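Local atomic coordinates of OBCA, Oxalate Biosynthetic Component A (Burkholderia glumae, PDB entry 4NNB), a protein that pairs a family-specific N-terminal domain with a TIM-barrel region of the beta-keto acid cleavage enzyme family and holds a magnesium ion in the model. Residues 252-255 / 256-259; 335-338 / 339-343; 414-417 / 418-422; 501-504 / 505-509. All coordinates share one frame; numbering follows the deposited sequence.

Contact 1 (252-255 / 256-259); sequences QIVL and DDYD
Val-254 and Tyr-258 are joined by one of the two backbone hydrogen bonds that open the helix here: Tyr-258 N donates a hydrogen bond to Val-254 O, 3.2 Å away, with the N-H pointing at the oxygen at 164°. One residue on, Asp-259 N does the same to Leu-255 O at 3.0 Å. Val-254 sits at the N-cap position, right before helix 255-268, but its side chain is apolar and cannot accept from the first-turn N-H groups; its carbonyl makes the ordinary first i to i+4 bond.

The side-chain contact is between Val-254 and Asp-257. With CG1 anti to the backbone N (chi1 180°), the valine lays that methyl against the carboxylate, CG1 to Asp-257 CG being 3.5 Å, while its CB lies 3.7 Å from Asp-257 OD2. This is van der Waals contact between a methyl and a charged group in the first turn, where the helix dipole would probably suit the negative charge. Asp-259 has its polar partner elsewhere, in a salt bridge from OD1 to Lys-297.

The turn follows strand 250-251. Thr-227 of strand 222-229 bonds to the backbone of Gln-252 and Val-254, Tyr-258 packs on Leu-225 of that strand and meets the ring of His-295, and Leu-255 rests on helix 291-294.

Contact 2 (335-338 / 339-343); sequences FDHF and ERVGT
Phe-338 reaches across to Thr-343 with both its backbone and its ring. Its carbonyl O takes the N-H of Thr-343 at 3.1 Å and a weaker, more bent bond from Gly-342 N at 2.9 Å, where the N-H angle falls to 128°. On the side-chain level, Phe-338 CD2 touches the methyl CG2 of Thr-343 at 4.0 Å, and Thr-343 O also comes close to the ring, at a slant. The threonine hydroxyl is engaged elsewhere, by Pro-306 O.

This is the C-terminal end of helix 328-341, a helix of the TIM-barrel region that leads through Gly-342 and Thr-343 into strand 344-349. Gly-342 leaves the helix with positive phi (81°), and the backbone turns there toward the strand. Phe-338 faces inward onto Ala-309 of strand 308-311.

His-337 carries the other side of the turn. Its CG stands anti to the backbone N (chi1 -179°), which brings the imidazole over toward the following turn, where Val-341 CG1 sits over one face in a CH-pi contact, 4.0 Å from the ring centroid. Arg-340 NH1 approaches the same ring to 3.7 Å from CE1, the guanidinium plane standing perpendicular to the imidazole. NE2 of His-337 is hydrogen-bonded to Leu-296 O.

Contact 3 (414-417 / 418-422); sequences ESAD and SHRRA
Ser-415 and Ser-418 meet at the start of helix 416-440, and this is the close-packed part of the contact. Ser-415 is the N-cap. Its hydroxyl is turned between the backbone N and the carbonyl carbon (chi1 65°), where OG accepts a weak bond of 3.4 Å from Ser-418 N and rests against Ser-418 CB at 3.2 Å. Behind it, Ser-415 O takes His-419 N in a nearly straight bond of 3.0 Å, the first i to i+4 bond of the helix. Ser-418 is buried, and its OG is satisfied by Asp-413 OD2, so the preceding helix shares in holding this first turn.

The outer side is built from charge instead. Asp-417 and Arg-420, both exposed, form a salt bridge in which a single oxygen does all the accepting: Asp-417 OD1 is 3.1 Å from Arg-420 NH1 and 3.3 Å from Arg-420 NH2. The two nitrogens arrive from opposite faces of the carboxylate plane, and the planes of the two groups are 77° apart, so this is no flat, paired bridge. A bend at chi3 (-88°) folds the arginine back along the helix until the centre of its guanidinium lies over Ala-416 O, CZ to O being 3.5 Å.

The inner side of this turn leans on helix 401-413, with Ser-418 and Ala-422 against Leu-410 and His-419 against Leu-411. His-419 NE2 bonds to Asp-460 of helix 458-465, while Glu-414, in the bend between the two long helices, forms a salt bridge with Arg-129 of helix 125-137.

Contact 4 (501-504 / 505-509); sequences LVRE and ELLGR
Arg-503 and Leu-507 are brought together by different first torsions. The arginine has CG anti to its backbone N (179°) and runs extended out to NE, whereas the leucine has CG anti to its carbonyl carbon (-74°), which swings it back toward the preceding turn. As a result Leu-507 CD1 sits against one face of the guanidinium, off its centre, 3.9 Å from Arg-503 NH1 and 4.0 Å from Arg-503 CZ. Leu-506 uses the same first torsion on the inner side of the helix: its CG lies 3.4 Å from Val-502 O, and its CD1 approaches Val-502 CG2 loosely at 4.4 Å.

Four consecutive backbone bonds run beneath these side chains. The straightest is Leu-507 N to Arg-503 O, 3.0 Å with an N-H angle of 172°, and the last joins Gly-508 N to Glu-504 O at 3.1 Å. Across the end of the helix, Glu-505 OE2 and Arg-509 NH1 form a salt bridge of 2.9 Å, though as a hydrogen bond it is weak, and Arg-509 NH2 makes a further salt bridge to Asp-460.

Val-502 and Leu-506 form the inner side, packing onto Val-459 of helix 458-465 and Ile-470 of strand 469-472. Arg-503 also packs, on Ile-8 and Ile-513, while Leu-507 is exposed. Its methyl lies on a poorly hydrogen-bonding flat face of the guanidinium, which leaves the N-H groups at the edge directed away from it.

All four contacts are local turns of helices, and they lie in series along the chain. Contacts 1 and 3 are surface contacts at helix starts, while contacts 2 and 4 lie near helix ends and are partly buried. Their chemistry also differs: contact 1 has an apolar valine at the N-cap position, contact 3 a serine whose hydroxyl accepts a weak capping bond, contact 2 pairs an imidazole with a methyl, and contact 4 sets a methyl on a guanidinium. Contacts 1 and 2, with centres about 19 Å apart, both belong to the TIM-barrel region and flank the same loop near His-295 and Leu-296. Contacts 3 and 4 are about 20 Å apart between centres and both reach Asp-460.

Contact 1 (252-255 / 256-259)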
loop_
_atom_site.group_PDB
_atom_site.type_symbol
_atom_site.label_atom_id
_atom_site.label_comp_id
_atom_site.label_asym_id
_atom_site.label_seq_id
_atom_site.Cartn_x
_atom_site.Cartn_y
_atom_site.Cartn_z
ATOM N N GLN A 252 -2.215 3.950 -12.936
ATOM C CA GLN A 252 -2.115 4.724 -14.168
ATOM C C GLN A 252 -1.850 6.199 -13.871
ATOM O O GLN A 252 -2.530 6.815 -13.035
ATOM C CB GLN A 252 -3.413 4.583 -14.976
ATOM C CG GLN A 252 -3.400 5.354 -16.275
ATOM C CD GLN A 252 -2.323 4.839 -17.214
ATOM O OE1 GLN A 252 -2.265 3.644 -17.517
ATOM N NE2 GLN A 252 -1.446 5.736 -17.659
ATOM N N ILE A 253 -0.852 6.760 -14.545
ATOM C CA ILE A 253 -0.633 8.193 -14.519
ATOM C C ILE A 253 -1.816 8.865 -15.217
ATOM O O ILE A 253 -2.021 8.692 -16.418
ATOM C CB ILE A 253 0.693 8.578 -15.223
ATOM C CG1 ILE A 253 1.898 8.031 -14.438
ATOM C CG2 ILE A 253 0.794 10.093 -15.380
ATOM C CD1 ILE A 253 3.173 7.802 -15.296
ATOM N N VAL A 254 -2.600 9.624 -14.457
ATOM C CA VAL A 254 -3.772 10.294 -15.005
ATOM C C VAL A 254 -3.524 11.786 -14.934
ATOM O O VAL A 254 -3.517 12.377 -13.846
ATOM C CB VAL A 254 -5.045 9.924 -14.219
ATOM C CG1 VAL A 254 -6.267 10.647 -14.808
ATOM C CG2 VAL A 254 -5.245 8.424 -14.217
ATOM N N LEU A 255 -3.293 12.397 -16.092
ATOM C CA LEU A 255 -2.891 13.796 -16.127
ATOM C C LEU A 255 -3.945 14.727 -15.543
ATOM O O LEU A 255 -3.609 15.667 -14.819
ATOM C CB LEU A 255 -2.531 14.231 -17.556
ATOM C CG LEU A 255 -1.399 13.436 -18.216
ATOM C CD1 LEU A 255 -1.058 14.006 -19.603
ATOM C CD2 LEU A 255 -0.159 13.416 -17.324
ATOM N N ASP A 256 -5.213 14.486 -15.857
ATOM C CA ASP A 256 -6.255 15.372 -15.347
ATOM C C ASP A 256 -6.322 15.293 -13.820
ATOM O O ASP A 256 -6.590 16.295 -13.161
ATOM C CB ASP A 256 -7.622 15.039 -15.951
ATOM C CG ASP A 256 -7.723 15.408 -17.419
ATOM O OD1 ASP A 256 -6.943 16.258 -17.890
ATOM O OD2 ASP A 256 -8.590 14.839 -18.101
ATOM N N ASP A 257 -6.069 14.113 -13.257
ATOM C CA ASP A 257 -6.053 13.979 -11.792
ATOM C C ASP A 257 -4.973 14.858 -11.166
ATOM O O ASP A 257 -5.234 15.608 -10.219
ATOM C CB ASP A 257 -5.886 12.514 -11.363
ATOM C CG ASP A 257 -7.155 11.702 -11.552
ATOM O OD1 ASP A 257 -8.156 12.300 -11.964
ATOM O OD2 ASP A 257 -7.157 10.474 -11.288
ATOM N N TYR A 258 -3.758 14.794 -11.705
ATOM C CA TYR A 258 -2.682 15.630 -11.180
ATOM C C TYR A 258 -2.932 17.123 -11.385
ATOM O O TYR A 258 -2.535 17.933 -10.563
ATOM C CB TYR A 258 -1.318 15.202 -11.751
ATOM C CG TYR A 258 -0.786 13.958 -11.075
ATOM C CD1 TYR A 258 -0.527 13.956 -9.711
ATOM C CD2 TYR A 258 -0.549 12.794 -11.788
ATOM C CE1 TYR A 258 -0.044 12.833 -9.072
ATOM C CE2 TYR A 258 -0.055 11.658 -11.157
ATOM C CZ TYR A 258 0.195 11.686 -9.802
ATOM O OH TYR A 258 0.672 10.566 -9.158
ATOM N N ASP A 259 -3.596 17.488 -12.478
ATOM C CA ASP A 259 -3.948 18.894 -12.714
ATOM C C ASP A 259 -4.833 19.421 -11.589
ATOM O O ASP A 259 -4.812 20.614 -11.267
ATOM C CB ASP A 259 -4.686 19.044 -14.046
ATOM C CG ASP A 259 -3.748 19.013 -15.240
ATOM O OD1 ASP A 259 -2.512 19.032 -15.036
ATOM O OD2 ASP A 259 -4.263 18.997 -16.376
#

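Contact 2 (335-338 / 339-343)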
loop_
_atom_site.group_PDB
_atom_site.type_symbol
_atom_site.label_atom_id
_atom_site.label_comp_id
_atom_site.label_asym_id
_atom_site.label_seq_id
_atom_site.Cartn_x
_atom_site.Cartn_y
_atom_site.Cartn_z
ATOM N N PHE A 335 15.916 11.867 -17.562
ATOM C CA PHE A 335 16.909 12.717 -16.913
ATOM C C PHE A 335 16.959 14.099 -17.558
ATOM O O PHE A 335 17.004 15.104 -16.844
ATOM C CB PHE A 335 18.303 12.076 -16.923
ATOM C CG PHE A 335 18.553 11.117 -15.781
ATOM C CD1 PHE A 335 18.790 11.590 -14.507
ATOM C CD2 PHE A 335 18.590 9.742 -16.001
ATOM C CE1 PHE A 335 19.033 10.715 -13.447
ATOM C CE2 PHE A 335 18.839 8.858 -14.953
ATOM C CZ PHE A 335 19.056 9.348 -13.670
ATOM N N ASP A 336 16.956 14.150 -18.893
ATOM C CA ASP A 336 16.937 15.430 -19.619
ATOM C C ASP A 336 15.762 16.273 -19.141
ATOM O O ASP A 336 15.883 17.473 -18.909
ATOM C CB ASP A 336 16.765 15.195 -21.122
ATOM C CG ASP A 336 18.087 15.071 -21.856
ATOM O OD1 ASP A 336 19.138 15.123 -21.181
ATOM O OD2 ASP A 336 18.069 14.910 -23.106
ATOM N N HIS A 337 14.614 15.631 -18.994
ATOM C CA HIS A 337 13.413 16.347 -18.591
ATOM C C HIS A 337 13.440 16.820 -17.132
ATOM O O HIS A 337 13.139 17.986 -16.853
ATOM C CB HIS A 337 12.187 15.497 -18.848
ATOM C CG HIS A 337 10.913 16.178 -18.490
ATOM N ND1 HIS A 337 10.151 16.862 -19.414
ATOM C CD2 HIS A 337 10.267 16.297 -17.306
ATOM C CE1 HIS A 337 9.085 17.362 -18.816
ATOM N NE2 HIS A 337 9.136 17.039 -17.534
ATOM N N PHE A 338 13.789 15.926 -16.208
ATOM C CA PHE A 338 13.874 16.290 -14.795
ATOM C C PHE A 338 14.816 17.493 -14.656
ATOM O O PHE A 338 14.495 18.483 -13.981
ATOM C CB PHE A 338 14.422 15.134 -13.947
ATOM C CG PHE A 338 13.422 14.022 -13.646
ATOM C CD1 PHE A 338 12.698 13.401 -14.658
ATOM C CD2 PHE A 338 13.270 13.548 -12.344
ATOM C CE1 PHE A 338 11.826 12.352 -14.378
ATOM C CE2 PHE A 338 12.398 12.499 -12.058
ATOM C CZ PHE A 338 11.673 11.901 -13.080
ATOM N N GLU A 339 15.973 17.412 -15.314
ATOM C CA GLU A 339 16.960 18.484 -15.227
ATOM C C GLU A 339 16.363 19.800 -15.728
ATOM O O GLU A 339 16.487 20.835 -15.073
ATOM C CB GLU A 339 18.234 18.101 -16.005
ATOM C CG GLU A 339 19.433 19.015 -15.757
ATOM C CD GLU A 339 20.673 18.588 -16.527
ATOM O OE1 GLU A 339 20.829 17.385 -16.816
ATOM O OE2 GLU A 339 21.504 19.459 -16.835
ATOM N N ARG A 340 15.680 19.746 -16.867
ATOM C CA ARG A 340 15.070 20.933 -17.461
ATOM C C ARG A 340 13.997 21.606 -16.591
ATOM O O ARG A 340 14.005 22.829 -16.437
ATOM C CB ARG A 340 14.491 20.616 -18.846
ATOM C CG ARG A 340 13.917 21.845 -19.543
ATOM C CD ARG A 340 13.463 21.571 -20.972
ATOM N NE ARG A 340 12.263 20.734 -21.057
ATOM C CZ ARG A 340 11.024 21.146 -20.778
ATOM N NH1 ARG A 340 10.003 20.306 -20.901
ATOM N NH2 ARG A 340 10.801 22.391 -20.365
ATOM N N VAL A 341 13.074 20.827 -16.026
ATOM C CA VAL A 341 11.980 21.436 -15.263
ATOM C C VAL A 341 12.304 21.645 -13.788
ATOM O O VAL A 341 11.531 22.270 -13.068
ATOM C CB VAL A 341 10.662 20.663 -15.411
ATOM C CG1 VAL A 341 10.315 20.497 -16.866
ATOM C CG2 VAL A 341 10.751 19.294 -14.709
ATOM N N GLY A 342 13.445 21.135 -13.336
ATOM C CA GLY A 342 13.840 21.297 -11.944
ATOM C C GLY A 342 13.189 20.326 -10.957
ATOM O O GLY A 342 12.975 20.667 -9.785
ATOM N N THR A 343 12.874 19.117 -11.421
ATOM C CA THR A 343 12.346 18.074 -10.537
ATOM C C THR A 343 13.496 17.198 -10.057
ATOM O O THR A 343 14.337 16.774 -10.854
ATOM C CB THR A 343 11.284 17.235 -11.256
ATOM O OG1 THR A 343 10.163 18.074 -11.560
ATOM C CG2 THR A 343 10.808 16.045 -10.389
#

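Contact 3 (414-417 / 418-422)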
loop_
_atom_site.group_PDB
_atom_site.type_symbol
_atom_site.label_atom_id
_atom_site.label_comp_id
_atom_site.label_asym_id
_atom_site.label_seq_id
_atom_site.Cartn_x
_atom_site.Cartn_y
_atom_site.Cartn_z
ATOM N N GLU A 414 7.387 -13.875 16.937
ATOM C CA GLU A 414 6.913 -12.855 17.870
ATOM C C GLU A 414 7.649 -12.880 19.209
ATOM O O GLU A 414 7.048 -12.659 20.263
ATOM C CB GLU A 414 5.404 -12.966 18.096
ATOM C CG GLU A 414 4.578 -12.775 16.844
ATOM C CD GLU A 414 3.142 -12.418 17.163
ATOM O OE1 GLU A 414 2.334 -13.341 17.411
ATOM O OE2 GLU A 414 2.822 -11.209 17.173
ATOM N N SER A 415 8.951 -13.142 19.162
ATOM C CA SER A 415 9.779 -13.096 20.363
ATOM C C SER A 415 10.856 -12.021 20.225
ATOM O O SER A 415 11.280 -11.695 19.113
ATOM C CB SER A 415 10.395 -14.468 20.653
ATOM O OG SER A 415 11.310 -14.860 19.647
ATOM N N ALA A 416 11.284 -11.461 21.353
ATOM C CA ALA A 416 12.251 -10.368 21.354
ATOM C C ALA A 416 13.612 -10.790 20.803
ATOM O O ALA A 416 14.326 -9.972 20.210
ATOM C CB ALA A 416 12.399 -9.783 22.752
ATOM N N ASP A 417 13.968 -12.057 20.999
ATOM C CA ASP A 417 15.215 -12.590 20.457
ATOM C C ASP A 417 15.144 -12.708 18.933
ATOM O O ASP A 417 16.073 -12.310 18.221
ATOM C CB ASP A 417 15.530 -13.968 21.050
ATOM C CG ASP A 417 16.249 -13.886 22.384
ATOM O OD1 ASP A 417 16.709 -12.787 22.751
ATOM O OD2 ASP A 417 16.366 -14.936 23.054
ATOM N N SER A 418 14.046 -13.282 18.446
ATOM C CA SER A 418 13.848 -13.467 17.013
ATOM C C SER A 418 13.811 -12.136 16.284
ATOM O O SER A 418 14.409 -11.996 15.216
ATOM C CB SER A 418 12.565 -14.245 16.739
ATOM O OG SER A 418 12.775 -15.635 16.892
ATOM N N HIS A 419 13.108 -11.161 16.855
ATOM C CA HIS A 419 13.076 -9.827 16.275
ATOM C C HIS A 419 14.501 -9.312 16.105
ATOM O O HIS A 419 14.855 -8.771 15.055
ATOM C CB HIS A 419 12.257 -8.864 17.138
ATOM C CG HIS A 419 12.247 -7.452 16.631
ATOM N ND1 HIS A 419 11.284 -6.973 15.769
ATOM C CD2 HIS A 419 13.085 -6.416 16.874
ATOM C CE1 HIS A 419 11.530 -5.701 15.503
ATOM N NE2 HIS A 419 12.615 -5.339 16.161
ATOM N N ARG A 420 15.328 -9.500 17.130
ATOM C CA ARG A 420 16.698 -8.996 17.069
ATOM C C ARG A 420 17.541 -9.708 16.005
ATOM O O ARG A 420 18.339 -9.065 15.320
ATOM C CB ARG A 420 17.367 -9.004 18.450
ATOM C CG ARG A 420 17.289 -7.649 19.148
ATOM C CD ARG A 420 18.023 -7.630 20.484
ATOM N NE ARG A 420 17.169 -8.058 21.592
ATOM C CZ ARG A 420 17.196 -9.271 22.133
ATOM N NH1 ARG A 420 18.044 -10.184 21.678
ATOM N NH2 ARG A 420 16.379 -9.575 23.131
ATOM N N ARG A 421 17.354 -11.018 15.849
ATOM C CA ARG A 421 18.026 -11.742 14.773
ATOM C C ARG A 421 17.558 -11.209 13.414
ATOM O O ARG A 421 18.370 -11.001 12.512
ATOM C CB ARG A 421 17.805 -13.263 14.869
ATOM C CG ARG A 421 18.442 -13.925 16.109
ATOM C CD ARG A 421 18.865 -15.395 15.872
ATOM N NE ARG A 421 17.746 -16.322 15.659
ATOM C CZ ARG A 421 16.983 -16.818 16.632
ATOM N NH1 ARG A 421 17.200 -16.468 17.896
ATOM N NH2 ARG A 421 15.994 -17.658 16.345
ATOM N N ALA A 422 16.253 -10.967 13.286
ATOM C CA ALA A 422 15.683 -10.463 12.035
ATOM C C ALA A 422 16.288 -9.113 11.637
ATOM O O ALA A 422 16.680 -8.928 10.487
ATOM C CB ALA A 422 14.166 -10.368 12.134
#

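Contact 4 (501-504 / 505-509)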
loop_
_atom_site.group_PDB
_atom_site.type_symbol
_atom_site.label_atom_id
_atom_site.label_comp_id
_atom_site.label_asym_id
_atom_site.label_seq_id
_atom_site.Cartn_x
_atom_site.Cartn_y
_atom_site.Cartn_z
ATOM N N LEU A 501 2.088 7.024 13.962
ATOM C CA LEU A 501 2.679 5.933 14.719
ATOM C C LEU A 501 4.178 5.790 14.500
ATOM O O LEU A 501 4.924 5.574 15.452
ATOM C CB LEU A 501 1.965 4.617 14.411
ATOM C CG LEU A 501 0.569 4.495 15.020
ATOM C CD1 LEU A 501 -0.184 3.324 14.406
ATOM C CD2 LEU A 501 0.671 4.332 16.539
ATOM N N VAL A 502 4.640 5.907 13.260
ATOM C CA VAL A 502 6.078 5.833 13.050
ATOM C C VAL A 502 6.785 7.057 13.648
ATOM O O VAL A 502 7.875 6.935 14.197
ATOM C CB VAL A 502 6.468 5.630 11.567
ATOM C CG1 VAL A 502 6.336 6.926 10.797
ATOM C CG2 VAL A 502 7.905 5.127 11.486
ATOM N N ARG A 503 6.155 8.227 13.549
ATOM C CA ARG A 503 6.675 9.449 14.157
ATOM C C ARG A 503 6.837 9.244 15.657
ATOM O O ARG A 503 7.861 9.599 16.245
ATOM C CB ARG A 503 5.712 10.599 13.898
ATOM C CG ARG A 503 6.131 11.942 14.506
ATOM C CD ARG A 503 5.066 12.988 14.216
ATOM N NE ARG A 503 5.329 14.285 14.831
ATOM C CZ ARG A 503 4.923 14.626 16.050
ATOM N NH1 ARG A 503 4.249 13.755 16.795
ATOM N NH2 ARG A 503 5.193 15.833 16.528
ATOM N N GLU A 504 5.818 8.646 16.260
ATOM C CA GLU A 504 5.809 8.357 17.689
ATOM C C GLU A 504 6.973 7.442 18.082
ATOM O O GLU A 504 7.730 7.749 19.007
ATOM C CB GLU A 504 4.456 7.739 18.060
ATOM C CG GLU A 504 4.281 7.308 19.505
ATOM C CD GLU A 504 2.879 6.768 19.757
ATOM O OE1 GLU A 504 2.068 7.497 20.369
ATOM O OE2 GLU A 504 2.587 5.624 19.332
ATOM N N GLU A 505 7.120 6.327 17.374
ATOM C CA GLU A 505 8.211 5.393 17.641
ATOM C C GLU A 505 9.591 6.042 17.458
ATOM O O GLU A 505 10.522 5.765 18.225
ATOM C CB GLU A 505 8.073 4.133 16.774
ATOM C CG GLU A 505 9.186 3.117 16.996
ATOM C CD GLU A 505 8.906 1.759 16.373
ATOM O OE1 GLU A 505 8.009 1.654 15.506
ATOM O OE2 GLU A 505 9.587 0.785 16.765
ATOM N N LEU A 506 9.720 6.915 16.459
ATOM C CA LEU A 506 10.992 7.602 16.218
ATOM C C LEU A 506 11.351 8.537 17.380
ATOM O O LEU A 506 12.466 8.490 17.907
ATOM C CB LEU A 506 10.960 8.373 14.892
ATOM C CG LEU A 506 11.178 7.511 13.639
ATOM C CD1 LEU A 506 10.831 8.282 12.369
ATOM C CD2 LEU A 506 12.622 6.991 13.574
ATOM N N LEU A 507 10.397 9.373 17.778
ATOM C CA LEU A 507 10.579 10.298 18.892
ATOM C C LEU A 507 10.946 9.573 20.195
ATOM O O LEU A 507 11.742 10.068 20.986
ATOM C CB LEU A 507 9.323 11.144 19.078
ATOM C CG LEU A 507 9.122 12.219 18.017
ATOM C CD1 LEU A 507 7.793 12.944 18.223
ATOM C CD2 LEU A 507 10.285 13.195 18.041
ATOM N N GLY A 508 10.388 8.387 20.390
ATOM C CA GLY A 508 10.707 7.574 21.552
ATOM C C GLY A 508 12.121 7.018 21.591
ATOM O O GLY A 508 12.529 6.434 22.601
ATOM N N ARG A 509 12.872 7.177 20.503
ATOM C CA ARG A 509 14.263 6.724 20.475
ATOM C C ARG A 509 15.207 7.897 20.300
ATOM O O ARG A 509 16.354 7.724 19.891
ATOM C CB ARG A 509 14.492 5.718 19.349
ATOM C CG ARG A 509 13.397 4.695 19.204
ATOM C CD ARG A 509 13.834 3.300 19.593
ATOM N NE ARG A 509 12.903 2.324 19.040
ATOM C CZ ARG A 509 13.228 1.416 18.127
ATOM N NH1 ARG A 509 12.303 0.580 17.674
ATOM N NH2 ARG A 509 14.479 1.339 17.682
#